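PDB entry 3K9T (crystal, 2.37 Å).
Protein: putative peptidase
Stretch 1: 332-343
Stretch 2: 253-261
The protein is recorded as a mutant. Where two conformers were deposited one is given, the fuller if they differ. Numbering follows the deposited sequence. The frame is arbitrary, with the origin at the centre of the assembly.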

# COMPACT_ATOMS: atom_id res chain seq x y z
N CYS A 332 -8.83 42.35 -7.16
CA CYS A 332 -9.02 42.16 -5.72
C CYS A 332 -9.05 40.69 -5.33
O CYS A 332 -8.94 40.37 -4.16
CB CYS A 332 -10.26 42.89 -5.22
SG CYS A 332 -9.84 44.57 -4.69
N TYR A 333 -9.16 39.80 -6.31
CA TYR A 333 -9.10 38.36 -6.04
C TYR A 333 -7.65 37.87 -5.92
O TYR A 333 -7.39 36.85 -5.27
CB TYR A 333 -9.90 37.57 -7.11
CG TYR A 333 -9.93 36.09 -6.90
CD1 TYR A 333 -10.43 35.53 -5.72
CD2 TYR A 333 -9.42 35.22 -7.87
CE1 TYR A 333 -10.42 34.11 -5.53
CE2 TYR A 333 -9.43 33.84 -7.69
CZ TYR A 333 -9.94 33.29 -6.52
OH TYR A 333 -9.93 31.93 -6.34
N MSE A 334 -6.73 38.60 -6.54
CA MSE A 334 -5.30 38.39 -6.34
C MSE A 334 -4.93 38.78 -4.87
O MSE A 334 -5.42 39.75 -4.32
CB MSE A 334 -4.50 39.27 -7.30
CG MSE A 334 -4.70 38.98 -8.78
SE MSE A 334 -4.15 37.14 -9.08
CE MSE A 334 -5.77 36.09 -8.74
N ASN A 335 -4.08 37.98 -4.26
CA ASN A 335 -3.60 38.18 -2.91
C ASN A 335 -2.05 38.21 -2.95
O ASN A 335 -1.44 37.28 -3.46
CB ASN A 335 -4.08 37.01 -2.06
CG ASN A 335 -3.60 37.09 -0.67
OD1 ASN A 335 -2.45 36.73 -0.36
ND2 ASN A 335 -4.47 37.55 0.21
N LYS A 336 -1.43 39.26 -2.42
CA LYS A 336 0.03 39.41 -2.54
C LYS A 336 0.83 38.30 -1.88
O LYS A 336 1.85 37.85 -2.41
CB LYS A 336 0.50 40.78 -2.06
CG LYS A 336 0.09 41.86 -3.08
CD LYS A 336 0.53 43.26 -2.71
CE LYS A 336 0.18 44.22 -3.83
NZ LYS A 336 0.23 45.65 -3.45
N ASP A 337 0.33 37.85 -0.73
CA ASP A 337 0.96 36.79 0.04
C ASP A 337 0.81 35.46 -0.66
O ASP A 337 1.69 34.60 -0.55
CB ASP A 337 0.34 36.72 1.43
CG ASP A 337 0.68 37.98 2.27
OD1 ASP A 337 1.83 38.45 2.20
OD2 ASP A 337 -0.21 38.50 2.98
N GLY A 338 -0.28 35.33 -1.41
CA GLY A 338 -0.52 34.15 -2.22
C GLY A 338 0.46 34.08 -3.36
O GLY A 338 1.10 33.05 -3.61
N LEU A 339 0.57 35.18 -4.07
CA LEU A 339 1.55 35.30 -5.15
C LEU A 339 2.97 35.11 -4.61
O LEU A 339 3.77 34.32 -5.16
CB LEU A 339 1.39 36.63 -5.82
CG LEU A 339 0.12 36.74 -6.63
CD1 LEU A 339 -0.19 38.23 -6.80
CD2 LEU A 339 0.23 35.99 -7.98
N ALA A 340 3.27 35.79 -3.51
CA ALA A 340 4.57 35.63 -2.83
C ALA A 340 4.83 34.16 -2.50
O ALA A 340 5.92 33.64 -2.74
CB ALA A 340 4.62 36.47 -1.55
N ASP A 341 3.82 33.49 -1.95
CA ASP A 341 3.99 32.11 -1.52
C ASP A 341 4.14 31.15 -2.69
O ASP A 341 4.94 30.21 -2.64
CB ASP A 341 2.85 31.64 -0.64
CG ASP A 341 3.06 30.23 -0.12
OD1 ASP A 341 3.85 30.04 0.83
OD2 ASP A 341 2.44 29.30 -0.66
N SER A 342 3.34 31.34 -3.73
CA SER A 342 3.50 30.51 -4.93
C SER A 342 4.91 30.68 -5.54
O SER A 342 5.53 29.73 -5.97
CB SER A 342 2.43 30.86 -5.94
OG SER A 342 1.14 30.62 -5.42
N TYR A 343 5.43 31.90 -5.57
CA TYR A 343 6.75 32.16 -6.13
C TYR A 343 7.85 31.50 -5.30
O TYR A 343 8.74 30.86 -5.84
CB TYR A 343 6.91 33.65 -6.22
CG TYR A 343 8.30 34.21 -6.38
CD1 TYR A 343 8.89 34.33 -7.63
CD2 TYR A 343 8.98 34.73 -5.28
CE1 TYR A 343 10.13 34.90 -7.78
CE2 TYR A 343 10.24 35.29 -5.42
CZ TYR A 343 10.80 35.38 -6.67
OH TYR A 343 12.03 35.95 -6.83
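Stretch 2 253-261: CVGDAGIKN

The strongest tie between the two stretches is a salt bridge. Lys260, next to last in stretch 2, points its CA-to-CB bond toward the helix of stretch 1, and its NZ lies 2.5 Å from OD2 of Asp341. A long side chain suits this place: chi1 and chi2 are m and t, while the last two angles are both m, so the chain bends near its end to bring the ammonium to the carboxylate. Water 2 completes the arrangement, accepting from Lys260 NZ at 2.7 Å and donating to Asp341 OD1 at 2.7 Å, so that both carboxylate oxygens are linked to the same ammonium, one directly and one through the water.

The second anchor is made by backbone. Asn335 N donates to Gly255 O at 2.9 Å, with a nearly straight angle of 164° at the hydrogen. Asn335 stands at the N-cap of the helix that begins at Lys336, and its side chain caps the first turn, OD1 accepting from Gly338 N at 2.8 Å. Asparagine is well suited to such a cap, because its short side chain can reach a backbone NH of the first turn, and Gly338 N otherwise has only a weak bond, 3.1 Å to Asn335 O. The same residue thus starts the helix and holds stretch 2 against that start. Two turns further along the helix, Ser342 OG approaches Val254 O to 2.7 Å and Gly338 O to 3.0 Å; which carbonyl receives its proton remains open.

Water 1 adds another link near the beginning of stretch 1, accepting from Ala257 N at 2.8 Å and donating to Tyr333 O at 2.7 Å.

These contacts define the course of the chain. From Val254 to Ala257, stretch 2 is a loop without regular structure, and it runs against the order of stretch 1: Val254 lies nearest Ser342, Gly255 nearest Leu339 (CA to CA 4.7 Å), and Asp256 nearest Met334 (CA to CA 4.9 Å). Beyond Ala257 the path leaves this register, and Lys260 returns to the helix at Asp341.

Two glycines permit the close approach. A CB on Gly255 would come within 2.6 Å of SE of Met334, a selenomethionine here, and would crowd Leu339 CD2, which already lies 3.5 Å from Gly255 CA. Gly338 answers from the helix: a CB there would point toward stretch 2 and stand 2.4 Å from Asp256 O, whereas its bare CA sits 3.8 Å from that oxygen.

Aromatic packing closes the contact. The CB of Asp256 lies over one face of the Tyr333 ring, 3.9 Å from its centroid and 3.5 Å from CZ of Tyr333, a CH-pi contact that uses the methylene of an acidic residue. The carboxylate meanwhile serves its own loop, Asp256 OD2 accepting from Gly258 N at 2.9 Å. At the margin, Asn335 ND2 rests 3.9 Å from Ala257 CB. In all, the two stretches bury 510 Å² of surface.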

# COMPACT_ATOMS: atom_id res chain seq x y z
N CYS A 253 -3.43 29.76 -12.10
CA CYS A 253 -4.21 29.92 -10.87
C CYS A 253 -3.36 29.96 -9.62
O CYS A 253 -3.68 29.29 -8.64
CB CYS A 253 -5.23 28.78 -10.75
SG CYS A 253 -6.45 28.77 -12.10
N VAL A 254 -2.29 30.76 -9.66
CA VAL A 254 -1.30 30.75 -8.61
C VAL A 254 -1.38 31.98 -7.70
O VAL A 254 -0.46 32.19 -6.89
CB VAL A 254 0.14 30.63 -9.18
CG1 VAL A 254 0.39 29.23 -9.73
CG2 VAL A 254 0.40 31.71 -10.22
N GLY A 255 -2.48 32.73 -7.77
CA GLY A 255 -2.53 34.05 -7.14
C GLY A 255 -3.53 34.35 -6.03
O GLY A 255 -3.43 35.42 -5.38
N ASP A 256 -4.50 33.47 -5.80
CA ASP A 256 -5.50 33.70 -4.77
C ASP A 256 -5.08 33.36 -3.35
O ASP A 256 -3.98 32.84 -3.14
CB ASP A 256 -6.77 32.94 -5.11
CG ASP A 256 -6.62 31.44 -5.02
OD1 ASP A 256 -6.05 30.82 -5.98
OD2 ASP A 256 -7.12 30.90 -4.02
N ALA A 257 -5.98 33.65 -2.39
CA ALA A 257 -5.68 33.45 -0.96
C ALA A 257 -5.74 32.01 -0.49
O ALA A 257 -5.39 31.72 0.66
CB ALA A 257 -6.59 34.34 -0.08
N GLY A 258 -6.15 31.08 -1.34
CA GLY A 258 -6.30 29.68 -0.92
C GLY A 258 -5.04 28.86 -0.77
O GLY A 258 -3.94 29.33 -1.00
N ILE A 259 -5.21 27.59 -0.41
CA ILE A 259 -4.07 26.70 -0.21
C ILE A 259 -3.48 26.27 -1.59
O ILE A 259 -4.14 26.40 -2.62
CB ILE A 259 -4.45 25.46 0.67
CG1 ILE A 259 -5.48 24.57 -0.01
CG2 ILE A 259 -4.96 25.87 2.10
CD1 ILE A 259 -5.43 23.06 0.45
N LYS A 260 -2.24 25.77 -1.57
CA LYS A 260 -1.59 25.23 -2.78
C LYS A 260 -2.16 23.87 -3.15
O LYS A 260 -2.57 23.08 -2.30
CB LYS A 260 -0.07 25.12 -2.58
CG LYS A 260 0.67 26.50 -2.43
CD LYS A 260 2.15 26.33 -2.13
CE LYS A 260 2.38 25.93 -0.69
NZ LYS A 260 1.97 26.99 0.25
N ASN A 261 -2.24 23.63 -4.45
CA ASN A 261 -2.69 22.40 -5.03
C ASN A 261 -1.69 21.91 -6.07
O ASN A 261 -1.34 22.64 -6.98
CB ASN A 261 -4.02 22.62 -5.74
CG ASN A 261 -5.20 22.67 -4.79
OD1 ASN A 261 -5.75 21.64 -4.46
ND2 ASN A 261 -5.61 23.87 -4.38
O HOH W 1 -8.05 35.49 -3.04
O HOH W 2 4.06 27.57 1.88